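Local coordinates for proton-dependent oligopeptide transporter family protein (PDB 6EI3), which probably carries short peptides across the bacterial inner membrane, coupled to proton movement, as a POT-family member of the major facilitator superfamily, at residues Leu95-Arg100 / Gly167-Phe172; Ser32-Glu37 / Ser101-Gly106; Arg22-Gln27 / Leu157-Ala162. All coordinates share one frame; numbering follows the deposited sequence.

Contact 1: residues Leu95-Arg100 / Gly167-Phe172. With 78M ((2S)-2,3-dihydroxypropyl(7Z)-pentadec-7-enoate), chain D.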
loop_
_atom_site.group_PDB
_atom_site.type_symbol
_atom_site.label_atom_id
_atom_site.label_comp_id
_atom_site.label_asym_id
_atom_site.label_seq_id
_atom_site.Cartn_x
_atom_site.Cartn_y
_atom_site.Cartn_z
ATOM N N LEU A 95 -24.823 -0.930 -11.195
ATOM C CA LEU A 95 -25.634 -1.974 -11.819
ATOM C C LEU A 95 -25.898 -3.161 -10.872
ATOM O O LEU A 95 -26.908 -3.845 -11.036
ATOM C CB LEU A 95 -24.898 -2.505 -13.074
ATOM C CG LEU A 95 -25.175 -1.854 -14.443
ATOM C CD1 LEU A 95 -24.708 -0.399 -14.494
ATOM C CD2 LEU A 95 -24.434 -2.609 -15.551
ATOM N N PHE A 96 -24.975 -3.427 -9.909
ATOM C CA PHE A 96 -25.076 -4.599 -9.044
ATOM C C PHE A 96 -24.924 -4.338 -7.541
ATOM O O PHE A 96 -24.454 -5.205 -6.808
ATOM C CB PHE A 96 -24.074 -5.656 -9.511
ATOM C CG PHE A 96 -24.134 -6.014 -10.981
ATOM C CD1 PHE A 96 -25.194 -6.757 -11.492
ATOM C CD2 PHE A 96 -23.110 -5.644 -11.845
ATOM C CE1 PHE A 96 -25.248 -7.092 -12.851
ATOM C CE2 PHE A 96 -23.158 -5.994 -13.203
ATOM C CZ PHE A 96 -24.230 -6.706 -13.699
ATOM N N GLU A 97 -25.425 -3.199 -7.071
ATOM C CA GLU A 97 -25.420 -2.773 -5.664
ATOM C C GLU A 97 -26.038 -3.828 -4.721
ATOM O O GLU A 97 -25.533 -4.038 -3.615
ATOM C CB GLU A 97 -26.182 -1.445 -5.581
ATOM C CG GLU A 97 -26.345 -0.817 -4.210
ATOM C CD GLU A 97 -27.197 0.436 -4.285
ATOM O OE1 GLU A 97 -26.812 1.369 -5.029
ATOM O OE2 GLU A 97 -28.267 0.471 -3.637
ATOM N N ASP A 98 -27.135 -4.482 -5.166
ATOM C CA ASP A 98 -27.847 -5.510 -4.407
ATOM C C ASP A 98 -27.418 -6.936 -4.792
ATOM O O ASP A 98 -28.047 -7.898 -4.350
ATOM C CB ASP A 98 -29.367 -5.328 -4.570
ATOM C CG ASP A 98 -29.894 -4.037 -3.964
ATOM O OD1 ASP A 98 -29.728 -3.845 -2.737
ATOM O OD2 ASP A 98 -30.488 -3.227 -4.716
ATOM N N SER A 99 -26.343 -7.069 -5.597
ATOM C CA SER A 99 -25.848 -8.364 -6.067
ATOM C C SER A 99 -24.400 -8.600 -5.638
ATOM O O SER A 99 -23.493 -7.896 -6.090
ATOM C CB SER A 99 -25.996 -8.473 -7.583
ATOM O OG SER A 99 -25.109 -9.430 -8.141
ATOM N N ARG A 100 -24.190 -9.612 -4.782
ATOM C CA ARG A 100 -22.885 -10.000 -4.254
ATOM C C ARG A 100 -21.892 -10.271 -5.389
ATOM O O ARG A 100 -20.779 -9.746 -5.370
ATOM C CB ARG A 100 -23.066 -11.234 -3.354
ATOM C CG ARG A 100 -21.881 -11.576 -2.492
ATOM C CD ARG A 100 -22.112 -12.876 -1.754
ATOM N NE ARG A 100 -20.892 -13.295 -1.071
ATOM C CZ ARG A 100 -20.009 -14.157 -1.561
ATOM N NH1 ARG A 100 -20.208 -14.721 -2.747
ATOM N NH2 ARG A 100 -18.927 -14.472 -0.864
ATOM N N GLY A 167 -27.751 7.559 0.314
ATOM C CA GLY A 167 -27.755 6.140 -0.023
ATOM C C GLY A 167 -26.593 5.689 -0.889
ATOM O O GLY A 167 -25.848 6.530 -1.398
ATOM N N PRO A 168 -26.454 4.347 -1.076
ATOM C CA PRO A 168 -25.293 3.792 -1.805
ATOM C C PRO A 168 -25.119 4.190 -3.273
ATOM O O PRO A 168 -23.977 4.339 -3.714
ATOM C CB PRO A 168 -25.473 2.273 -1.676
ATOM C CG PRO A 168 -26.415 2.074 -0.537
ATOM C CD PRO A 168 -27.289 3.274 -0.483
ATOM N N SER A 169 -26.220 4.303 -4.032
ATOM C CA SER A 169 -26.213 4.722 -5.435
ATOM C C SER A 169 -25.583 6.114 -5.556
ATOM O O SER A 169 -24.934 6.392 -6.555
ATOM C CB SER A 169 -27.643 4.785 -5.982
ATOM O OG SER A 169 -28.138 3.497 -6.308
ATOM N N TRP A 170 -25.796 6.988 -4.560
ATOM C CA TRP A 170 -25.206 8.321 -4.591
ATOM C C TRP A 170 -23.773 8.274 -4.116
ATOM O O TRP A 170 -22.903 8.868 -4.752
ATOM C CB TRP A 170 -26.029 9.330 -3.772
ATOM C CG TRP A 170 -27.348 9.656 -4.414
ATOM C CD1 TRP A 170 -28.525 8.994 -4.245
ATOM C CD2 TRP A 170 -27.599 10.680 -5.390
ATOM N NE1 TRP A 170 -29.503 9.563 -5.024
ATOM C CE2 TRP A 170 -28.957 10.584 -5.758
ATOM C CE3 TRP A 170 -26.809 11.684 -5.979
ATOM C CZ2 TRP A 170 -29.551 11.457 -6.682
ATOM C CZ3 TRP A 170 -27.395 12.549 -6.895
ATOM C CH2 TRP A 170 -28.744 12.418 -7.254
ATOM N N ALA A 171 -23.512 7.539 -3.024
ATOM C CA ALA A 171 -22.176 7.457 -2.439
ATOM C C ALA A 171 -21.149 6.768 -3.362
ATOM O O ALA A 171 -19.995 7.212 -3.418
ATOM C CB ALA A 171 -22.249 6.766 -1.104
ATOM N N PHE A 172 -21.562 5.722 -4.102
ATOM C CA PHE A 172 -20.652 5.070 -5.045
ATOM C C PHE A 172 -20.763 5.765 -6.420
ATOM O O PHE A 172 -19.779 5.807 -7.163
ATOM C CB PHE A 172 -20.886 3.539 -5.138
ATOM C CG PHE A 172 -20.535 2.771 -3.876
ATOM C CD1 PHE A 172 -19.208 2.608 -3.483
ATOM C CD2 PHE A 172 -21.532 2.229 -3.071
ATOM C CE1 PHE A 172 -18.879 1.882 -2.329
ATOM C CE2 PHE A 172 -21.202 1.507 -1.910
ATOM C CZ PHE A 172 -19.875 1.347 -1.543
HETATM O O21 78M D . -32.241 8.992 -4.236
HETATM C C20 78M D . -32.543 8.306 -5.441
HETATM C C18 78M D . -32.052 6.876 -5.407
HETATM O O19 78M D . -30.869 6.764 -4.608
HETATM C C17 78M D . -31.791 6.312 -6.786
HETATM O O2 78M D . -30.856 7.232 -7.399
HETATM C C1 78M D . -29.964 6.758 -8.275
HETATM O O1 78M D . -29.771 5.587 -8.483
HETATM C C2 78M D . -29.272 7.879 -8.989
HETATM C C3 78M D . -27.823 8.078 -8.575
HETATM C C4 78M D . -27.202 9.234 -9.329
HETATM C C5 78M D . -25.732 9.480 -9.080
HETATM C C6 78M D . -25.195 10.620 -9.938
HETATM C C7 78M D . -23.758 10.944 -9.669
HETATM C C8 78M D . -23.214 12.145 -9.556
HETATM C C9 78M D . -23.901 13.473 -9.641
HETATM C C10 78M D . -23.738 14.298 -8.361
HETATM C C11 78M D . -22.714 15.425 -8.450
HETATM C C12 78M D . -21.252 14.988 -8.566
HETATM C C13 78M D . -20.277 16.152 -8.708
HETATM C C15 78M D . -18.549 15.524 -10.439
HETATM C C14 78M D . -18.837 15.762 -8.972
#

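Contact 2: residues Ser32-Glu37 / Ser101-Gly106. With 78M ((2S)-2,3-dihydroxypropyl(7Z)-pentadec-7-enoate), chain R; 78M ((2S)-2,3-dihydroxypropyl(7Z)-pentadec-7-enoate), chain G.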
loop_
_atom_site.group_PDB
_atom_site.type_symbol
_atom_site.label_atom_id
_atom_site.label_comp_id
_atom_site.label_asym_id
_atom_site.label_seq_id
_atom_site.Cartn_x
_atom_site.Cartn_y
_atom_site.Cartn_z
ATOM N N SER A 32 -25.108 -4.015 4.767
ATOM C CA SER A 32 -25.635 -4.472 3.482
ATOM C C SER A 32 -26.095 -5.934 3.530
ATOM O O SER A 32 -25.814 -6.646 4.490
ATOM C CB SER A 32 -24.572 -4.303 2.397
ATOM O OG SER A 32 -23.610 -5.342 2.464
ATOM N N LEU A 33 -26.714 -6.396 2.430
ATOM C CA LEU A 33 -27.146 -7.782 2.209
ATOM C C LEU A 33 -26.071 -8.557 1.423
ATOM O O LEU A 33 -26.283 -9.713 1.062
ATOM C CB LEU A 33 -28.492 -7.798 1.458
ATOM C CG LEU A 33 -29.684 -7.121 2.168
ATOM C CD1 LEU A 33 -30.967 -7.305 1.376
ATOM C CD2 LEU A 33 -29.869 -7.648 3.596
ATOM N N LEU A 34 -24.892 -7.934 1.213
ATOM C CA LEU A 34 -23.796 -8.533 0.450
ATOM C C LEU A 34 -22.889 -9.450 1.276
ATOM O O LEU A 34 -22.121 -10.204 0.678
ATOM C CB LEU A 34 -22.966 -7.458 -0.297
ATOM C CG LEU A 34 -23.755 -6.501 -1.251
ATOM C CD1 LEU A 34 -22.809 -5.588 -2.026
ATOM C CD2 LEU A 34 -24.628 -7.269 -2.240
ATOM N N LEU A 35 -22.989 -9.411 2.627
ATOM C CA LEU A 35 -22.182 -10.277 3.502
ATOM C C LEU A 35 -22.943 -11.561 3.757
ATOM O O LEU A 35 -24.148 -11.521 3.993
ATOM C CB LEU A 35 -21.787 -9.581 4.830
ATOM C CG LEU A 35 -21.011 -8.248 4.731
ATOM C CD1 LEU A 35 -20.657 -7.717 6.104
ATOM C CD2 LEU A 35 -19.709 -8.396 3.923
ATOM N N GLN A 36 -22.265 -12.708 3.667
ATOM C CA GLN A 36 -22.959 -13.980 3.876
ATOM C C GLN A 36 -22.968 -14.411 5.346
ATOM O O GLN A 36 -23.793 -15.231 5.723
ATOM C CB GLN A 36 -22.425 -15.078 2.939
ATOM C CG GLN A 36 -20.976 -15.495 3.146
ATOM C CD GLN A 36 -20.331 -16.084 1.905
ATOM O OE1 GLN A 36 -19.107 -16.229 1.842
ATOM N NE2 GLN A 36 -21.120 -16.406 0.879
ATOM N N GLU A 37 -22.086 -13.836 6.181
ATOM C CA GLU A 37 -22.058 -14.162 7.614
ATOM C C GLU A 37 -23.272 -13.552 8.338
ATOM O O GLU A 37 -23.808 -12.535 7.887
ATOM C CB GLU A 37 -20.751 -13.656 8.269
ATOM C CG GLU A 37 -19.487 -14.348 7.787
ATOM C CD GLU A 37 -19.378 -15.833 8.074
ATOM O OE1 GLU A 37 -19.981 -16.313 9.063
ATOM O OE2 GLU A 37 -18.665 -16.517 7.308
ATOM N N SER A 101 -22.313 -11.049 -6.396
ATOM C CA SER A 101 -21.484 -11.394 -7.552
ATOM C C SER A 101 -21.054 -10.166 -8.372
ATOM O O SER A 101 -19.861 -9.982 -8.624
ATOM C CB SER A 101 -22.210 -12.399 -8.441
ATOM O OG SER A 101 -21.297 -12.965 -9.367
ATOM N N GLY A 102 -22.012 -9.329 -8.742
ATOM C CA GLY A 102 -21.742 -8.145 -9.550
ATOM C C GLY A 102 -20.944 -7.065 -8.847
ATOM O O GLY A 102 -20.099 -6.414 -9.472
ATOM N N PHE A 103 -21.224 -6.848 -7.540
ATOM C CA PHE A 103 -20.529 -5.848 -6.734
ATOM C C PHE A 103 -19.085 -6.282 -6.512
ATOM O O PHE A 103 -18.191 -5.439 -6.547
ATOM C CB PHE A 103 -21.259 -5.601 -5.399
ATOM C CG PHE A 103 -20.787 -4.378 -4.645
ATOM C CD1 PHE A 103 -19.744 -4.463 -3.725
ATOM C CD2 PHE A 103 -21.419 -3.152 -4.813
ATOM C CE1 PHE A 103 -19.316 -3.332 -3.022
ATOM C CE2 PHE A 103 -20.987 -2.025 -4.111
ATOM C CZ PHE A 103 -19.918 -2.117 -3.247
ATOM N N PHE A 104 -18.842 -7.598 -6.344
ATOM C CA PHE A 104 -17.465 -8.073 -6.155
ATOM C C PHE A 104 -16.671 -8.046 -7.462
ATOM O O PHE A 104 -15.474 -7.760 -7.428
ATOM C CB PHE A 104 -17.380 -9.433 -5.440
ATOM C CG PHE A 104 -17.873 -9.455 -4.004
ATOM C CD1 PHE A 104 -18.179 -8.275 -3.331
ATOM C CD2 PHE A 104 -18.021 -10.658 -3.320
ATOM C CE1 PHE A 104 -18.663 -8.300 -2.018
ATOM C CE2 PHE A 104 -18.468 -10.680 -1.992
ATOM C CZ PHE A 104 -18.802 -9.501 -1.357
ATOM N N VAL A 105 -17.344 -8.278 -8.613
ATOM C CA VAL A 105 -16.717 -8.166 -9.939
ATOM C C VAL A 105 -16.290 -6.688 -10.101
ATOM O O VAL A 105 -15.154 -6.426 -10.483
ATOM C CB VAL A 105 -17.645 -8.660 -11.085
ATOM C CG1 VAL A 105 -17.155 -8.162 -12.450
ATOM C CG2 VAL A 105 -17.758 -10.190 -11.083
ATOM N N GLY A 106 -17.180 -5.767 -9.728
ATOM C CA GLY A 106 -16.929 -4.323 -9.714
ATOM C C GLY A 106 -15.695 -3.959 -8.909
ATOM O O GLY A 106 -14.795 -3.318 -9.441
HETATM O O21 78M R . 0.752 -10.630 -13.261
HETATM C C20 78M R . -0.142 -11.303 -14.140
HETATM C C18 78M R . -1.561 -11.224 -13.630
HETATM O O19 78M R . -1.739 -12.116 -12.524
HETATM C C17 78M R . -2.585 -11.488 -14.712
HETATM O O2 78M R . -3.849 -11.194 -14.072
HETATM C C1 78M R . -4.977 -11.330 -14.777
HETATM O O1 78M R . -5.027 -11.371 -15.980
HETATM C C2 78M R . -6.156 -11.487 -13.867
HETATM C C3 78M R . -7.096 -10.296 -13.853
HETATM C C4 78M R . -8.549 -10.732 -13.928
HETATM C C5 78M R . -9.549 -9.712 -13.425
HETATM C C6 78M R . -9.725 -9.695 -11.908
HETATM C C7 78M R . -10.979 -8.962 -11.563
HETATM C C8 78M R . -11.998 -9.370 -10.821
HETATM C C9 78M R . -12.170 -10.639 -10.039
HETATM C C10 78M R . -13.209 -10.410 -8.944
HETATM C C11 78M R . -13.803 -11.670 -8.347
HETATM C C12 78M R . -15.239 -11.485 -7.893
HETATM C C13 78M R . -15.891 -12.744 -7.354
HETATM C C15 78M R . -18.028 -13.798 -6.505
HETATM C C14 78M R . -17.407 -12.669 -7.292
HETATM O O21 78M G . -15.021 -15.113 2.909
HETATM C C20 78M G . -15.549 -15.122 1.588
HETATM C C18 78M G . -15.428 -13.754 0.956
HETATM O O19 78M G . -16.390 -12.860 1.523
HETATM C C17 78M G . -15.584 -13.781 -0.550
HETATM O O2 78M G . -14.483 -13.019 -1.108
HETATM C C1 78M G . -14.670 -11.718 -1.369
HETATM O O1 78M G . -15.648 -11.102 -1.048
HETATM C C2 78M G . -13.488 -11.129 -2.077
HETATM C C3 78M G . -13.833 -10.022 -3.063
HETATM C C4 78M G . -12.727 -8.992 -3.145
HETATM C C5 78M G . -12.745 -8.131 -4.390
HETATM C C6 78M G . -11.402 -7.470 -4.688
HETATM C C7 78M G . -10.456 -8.368 -5.419
HETATM C C8 78M G . -9.242 -8.058 -5.834
HETATM C C9 78M G . -8.312 -8.956 -6.587
HETATM C C10 78M G . -7.244 -9.596 -5.711
HETATM C C11 78M G . -6.052 -10.133 -6.489
HETATM C C12 78M G . -4.997 -10.744 -5.594
HETATM C C13 78M G . -3.658 -11.013 -6.247
HETATM C C15 78M G . -1.318 -11.893 -5.875
HETATM C C14 78M G . -2.602 -11.424 -5.243
#

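Contact 3: residues Arg22-Gln27 / Leu157-Ala162. With 78M ((2S)-2,3-dihydroxypropyl(7Z)-pentadec-7-enoate), chain L; 78M ((2S)-2,3-dihydroxypropyl(7Z)-pentadec-7-enoate), chain I.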
loop_
_atom_site.group_PDB
_atom_site.type_symbol
_atom_site.label_atom_id
_atom_site.label_comp_id
_atom_site.label_asym_id
_atom_site.label_seq_id
_atom_site.Cartn_x
_atom_site.Cartn_y
_atom_site.Cartn_z
ATOM N N ARG A 22 -13.118 3.791 -1.460
ATOM C CA ARG A 22 -12.400 2.945 -0.495
ATOM C C ARG A 22 -12.784 3.206 0.978
ATOM O O ARG A 22 -12.984 2.248 1.739
ATOM C CB ARG A 22 -10.895 3.087 -0.719
ATOM C CG ARG A 22 -10.050 1.901 -0.236
ATOM C CD ARG A 22 -9.638 1.954 1.222
ATOM N NE ARG A 22 -9.134 3.255 1.681
ATOM C CZ ARG A 22 -7.854 3.622 1.675
ATOM N NH1 ARG A 22 -6.925 2.815 1.174
ATOM N NH2 ARG A 22 -7.494 4.799 2.158
ATOM N N ASN A 23 -12.917 4.496 1.351
ATOM C CA ASN A 23 -13.187 4.976 2.708
ATOM C C ASN A 23 -14.652 4.807 3.155
ATOM O O ASN A 23 -14.921 4.963 4.341
ATOM C CB ASN A 23 -12.682 6.447 2.888
ATOM C CG ASN A 23 -11.171 6.557 2.747
ATOM O OD1 ASN A 23 -10.477 5.584 2.440
ATOM N ND2 ASN A 23 -10.617 7.740 2.921
ATOM N N ILE A 24 -15.576 4.404 2.253
ATOM C CA ILE A 24 -16.959 4.092 2.662
ATOM C C ILE A 24 -17.253 2.603 2.506
ATOM O O ILE A 24 -18.331 2.158 2.888
ATOM C CB ILE A 24 -18.067 4.931 1.962
ATOM C CG1 ILE A 24 -18.000 4.818 0.425
ATOM C CG2 ILE A 24 -18.047 6.353 2.426
ATOM C CD1 ILE A 24 -19.349 4.783 -0.283
ATOM N N LEU A 25 -16.332 1.840 1.911
ATOM C CA LEU A 25 -16.585 0.432 1.596
ATOM C C LEU A 25 -17.033 -0.426 2.802
ATOM O O LEU A 25 -18.046 -1.117 2.702
ATOM C CB LEU A 25 -15.375 -0.216 0.867
ATOM C CG LEU A 25 -15.576 -1.681 0.357
ATOM C CD1 LEU A 25 -16.813 -1.786 -0.575
ATOM C CD2 LEU A 25 -14.337 -2.165 -0.422
ATOM N N VAL A 26 -16.285 -0.398 3.915
ATOM C CA VAL A 26 -16.616 -1.182 5.110
ATOM C C VAL A 26 -17.945 -0.713 5.759
ATOM O O VAL A 26 -18.783 -1.553 6.091
ATOM C CB VAL A 26 -15.421 -1.228 6.092
ATOM C CG1 VAL A 26 -15.820 -1.838 7.431
ATOM C CG2 VAL A 26 -14.296 -2.057 5.491
ATOM N N GLN A 27 -18.148 0.620 5.913
ATOM C CA GLN A 27 -19.384 1.136 6.495
ATOM C C GLN A 27 -20.579 0.761 5.617
ATOM O O GLN A 27 -21.632 0.408 6.141
ATOM C CB GLN A 27 -19.308 2.654 6.720
ATOM C CG GLN A 27 -20.538 3.196 7.485
ATOM C CD GLN A 27 -20.222 4.251 8.516
ATOM O OE1 GLN A 27 -19.186 4.920 8.473
ATOM N NE2 GLN A 27 -21.128 4.433 9.469
ATOM N N LEU A 157 -14.633 13.388 4.037
ATOM C CA LEU A 157 -15.638 14.174 4.715
ATOM C C LEU A 157 -16.984 14.158 3.967
ATOM O O LEU A 157 -18.024 14.197 4.613
ATOM C CB LEU A 157 -15.157 15.623 4.889
ATOM C CG LEU A 157 -14.094 15.911 5.962
ATOM C CD1 LEU A 157 -13.620 17.339 5.858
ATOM C CD2 LEU A 157 -14.628 15.679 7.362
ATOM N N LEU A 158 -16.968 14.110 2.626
ATOM C CA LEU A 158 -18.187 14.211 1.811
ATOM C C LEU A 158 -18.907 12.878 1.500
ATOM O O LEU A 158 -20.118 12.780 1.731
ATOM C CB LEU A 158 -17.864 14.974 0.501
ATOM C CG LEU A 158 -18.934 15.047 -0.601
ATOM C CD1 LEU A 158 -20.153 15.890 -0.160
ATOM C CD2 LEU A 158 -18.362 15.666 -1.866
ATOM N N ILE A 159 -18.185 11.893 0.929
ATOM C CA ILE A 159 -18.758 10.622 0.484
ATOM C C ILE A 159 -19.477 9.859 1.640
ATOM O O ILE A 159 -20.595 9.417 1.409
ATOM C CB ILE A 159 -17.742 9.748 -0.311
ATOM C CG1 ILE A 159 -17.103 10.560 -1.467
ATOM C CG2 ILE A 159 -18.413 8.481 -0.850
ATOM C CD1 ILE A 159 -18.142 11.187 -2.538
ATOM N N PRO A 160 -18.950 9.782 2.882
ATOM C CA PRO A 160 -19.716 9.135 3.967
ATOM C C PRO A 160 -21.052 9.806 4.282
ATOM O O PRO A 160 -21.987 9.108 4.690
ATOM C CB PRO A 160 -18.745 9.171 5.147
ATOM C CG PRO A 160 -17.363 9.236 4.493
ATOM C CD PRO A 160 -17.613 10.191 3.364
ATOM N N LEU A 161 -21.160 11.144 4.060
ATOM C CA LEU A 161 -22.394 11.921 4.252
ATOM C C LEU A 161 -23.378 11.588 3.132
ATOM O O LEU A 161 -24.570 11.475 3.395
ATOM C CB LEU A 161 -22.124 13.445 4.274
ATOM C CG LEU A 161 -21.540 14.044 5.558
ATOM C CD1 LEU A 161 -21.476 15.551 5.453
ATOM C CD2 LEU A 161 -22.373 13.683 6.786
ATOM N N ALA A 162 -22.878 11.420 1.880
ATOM C CA ALA A 162 -23.715 10.979 0.754
ATOM C C ALA A 162 -24.265 9.565 1.075
ATOM O O ALA A 162 -25.436 9.305 0.836
ATOM C CB ALA A 162 -22.898 10.932 -0.532
HETATM O O21 78M L . -32.917 13.026 7.028
HETATM C C20 78M L . -32.728 14.433 7.129
HETATM C C18 78M L . -31.367 14.753 7.703
HETATM O O19 78M L . -31.327 16.103 8.179
HETATM C C17 78M L . -30.240 14.488 6.732
HETATM O O2 78M L . -30.043 15.654 5.895
HETATM C C1 78M L . -30.342 15.559 4.596
HETATM O O1 78M L . -31.015 14.682 4.120
HETATM C C2 78M L . -29.733 16.690 3.815
HETATM C C3 78M L . -28.695 16.255 2.781
HETATM C C4 78M L . -27.337 15.927 3.374
HETATM C C5 78M L . -26.152 16.319 2.498
HETATM C C6 78M L . -25.561 15.181 1.666
HETATM C C7 78M L . -24.164 15.467 1.169
HETATM C C8 78M L . -23.796 16.014 0.013
HETATM C C9 78M L . -24.684 16.515 -1.095
HETATM C C10 78M L . -23.940 16.986 -2.353
HETATM C C11 78M L . -23.862 15.944 -3.465
HETATM C C12 78M L . -23.435 16.459 -4.844
HETATM C C13 78M L . -21.992 16.946 -4.983
HETATM C C15 78M L . -19.526 16.353 -5.161
HETATM C C14 78M L . -20.926 15.857 -4.882
HETATM O O21 78M I . -25.847 15.567 8.209
HETATM C C20 78M I . -27.213 15.748 8.575
HETATM C C18 78M I . -27.599 17.209 8.551
HETATM O O19 78M I . -28.839 17.386 9.239
HETATM C C17 78M I . -27.716 17.778 7.150
HETATM O O2 78M I . -26.510 17.478 6.400
HETATM C C1 78M I . -25.471 18.318 6.484
HETATM O O1 78M I . -25.400 19.227 7.270
HETATM C C2 78M I . -24.412 17.969 5.479
HETATM C C3 78M I . -23.751 19.188 4.847
HETATM C C4 78M I . -22.590 18.832 3.937
HETATM C C5 78M I . -22.700 19.435 2.553
HETATM C C6 78M I . -21.662 18.916 1.573
HETATM C C7 78M I . -20.537 19.877 1.347
HETATM C C8 78M I . -20.166 20.413 0.194
HETATM C C9 78M I . -20.796 20.204 -1.151
HETATM C C10 78M I . -19.933 20.699 -2.308
HETATM C C11 78M I . -20.680 20.779 -3.632
HETATM C C12 78M I . -19.818 21.179 -4.817
HETATM C C13 78M I . -19.433 20.028 -5.738
HETATM C C15 78M I . -17.409 20.915 -7.037
HETATM C C14 78M I . -17.937 19.903 -6.032
#

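Contact 1: residues Leu95-Arg100 / Gly167-Phe172
The hydroxyl of Ser169 donates to the carboxylate of Glu97, with OG 2.8 Å from OE1. OE1 receives this bond on its syn side, and the donor lies 15° out of the carboxylate plane. Glu97 spans the gap because its chain is fully extended: CG is anti to the backbone N (chi1 178°), and the carbons beyond it run straight toward the first turn of helix 168-188. On the way the glutamate crosses Pro168 at about a right angle; Pro168 CB and CG lie alongside the carboxylate, CB 3.6 Å from Glu97 CD, while Ser169 OG binds OE1. The backbone N of Ser169 also lies 3.2 Å from OE1, but at too poor an angle for a bond. A negative group placed at the start of a helix would probably be stabilised by the helix dipole.

Glu97 itself sits in a type I turn from Phe96 to Ser99, closed by Ser99 N bonding to Phe96 O at 2.9 Å. Ser99 then caps the next helix through its OG, which bonds to Gly102 N. Across the contact, Gly167 adopts a positive phi and serves as N-cap of helix 168-188.

On the outer flank, Trp170 holds a monoacylglycerol. Its NE1 donates to O21 of the chain D lipid at 2.9 Å with an N-H...O angle of 153°, while lipid carbon C3 lies over the centre of one indole face. The indole therefore meets both the polar head and the start of the acyl chain, consistent with the interfacial placing often seen for tryptophan in membrane proteins. The contact joins the turn between helices 62-95 and 100-117 to the start of helix 168-188, at one rim of the amino-terminal bundle of the major facilitator fold.

Contact 2: residues Ser32-Glu37 / Ser101-Gly106
Leu34 lies in the loop that links helices 25-30 and 40-60 of the major facilitator fold, and it packs against Phe103 on helix 100-117. This is the tight part of the contact. Methyl CD1 stands over one face of the Phe103 ring, 3.9 Å from its centroid and 27° off the normal, a CH-pi contact displaced toward the CG rim, where CD1 to CG is 3.5 Å. Phe103 reaches the leucine because its CG is anti to the backbone N (chi1 -167°), and the two side chains cross at about a right angle. The Phe28 and Phe172 rings also meet Phe103.

The neighbouring Phe104 belongs to the looser, lipid-facing side. Its CZ approaches the loop obliquely, 4.0 Å from Leu34 O. The ester carbonyl oxygen O1 of the chain G lipid lies over one face of the ring, and C15 of the chain R lipid comes to its edge, with the tail of that lipid also 3.7 Å from Phe104 CB through C14. Gln36 OE1 approaches C20 of the chain G head group more loosely, at 3.7 Å. The loop is shaped by an ST turn, in which Leu34 N donates to Ser32 OG at 3.2 Å.

Contact 3: residues Arg22-Gln27 / Leu157-Ala162
Ile24 meets Pro160 and Ile159 with separate branches of its side chain. Methyl CG2 settles onto the pyrrolidine of Pro160, 3.6 Å from the ring nitrogen N and equally close to CG, so the methyl sits over the ring, near all five atoms. The other branch turns to Ile159, where Ile24 CD1 lies 3.9 Å from Ile159 CG2 and the two side chains cross at about a right angle. The first torsion sets this division: CG1 stands between the backbone N and the carbonyl carbon (chi1 56°), while CG2 is anti to that carbon.

The proline marks a kink in helix 137-165, since Pro160 has no N-H to give and Leu161 N makes only a weak bond to Leu158 O. Ile24 lies where helix 4-22 gives way to helix 25-30, and the contact joins this segment to the kinked helix within the amino-terminal bundle of the major facilitator fold. From helix 168-188, Ala171 and Phe172 also touch Ile24.

Next to Ile24 in the chain, Asn23 is held side-on by Arg22, whose NE and NH2 both donate to Asn23 OD1, at 2.8 Å and 3.1 Å; the NE bond runs nearly straight along the C=O direction and the NH2 bond meets a lone pair in the carbonyl plane. The grip on OD1, together with the ND2 bond to Ser156 OG, holds the amide in orientation. Asn23 O bonds to Gln332 NE2, and Ser329 OG lies within bonding distance of both Asn23 O and Gln27 OE1, linking this segment to the loop before helix 334-357. On the lipid-facing flank of helix 137-165, Leu158 CD2 packs 3.6 Å from C15 of the chain L lipid, and Leu161 CD1 lies 3.8 Å from C4 of the chain I lipid.

How the contacts relate
All three contacts lie on one side of the chain's centre. Contacts 1 and 2 are closest, about 10 Å between centres: Leu34 CD1 comes 3.5 Å from Glu97 O, so the Leu34 methyl of contact 2 also touches the turn of contact 1. Contacts 1 and 3, about 13 Å apart, share the corner between helices 137-165 and 168-188, where Gly167 N probably bonds to Ala162 O at 2.9 Å and Phe172 CE1 packs 3.6 Å from Ile24 CD1. Contacts 2 and 3, about 17 Å apart, meet through Phe103 CE1 and Leu25 CD1 at 3.8 Å. Each contact borders bound monoacylglycerol, consistent with a place near the lipid-facing outside of the amino-terminal bundle.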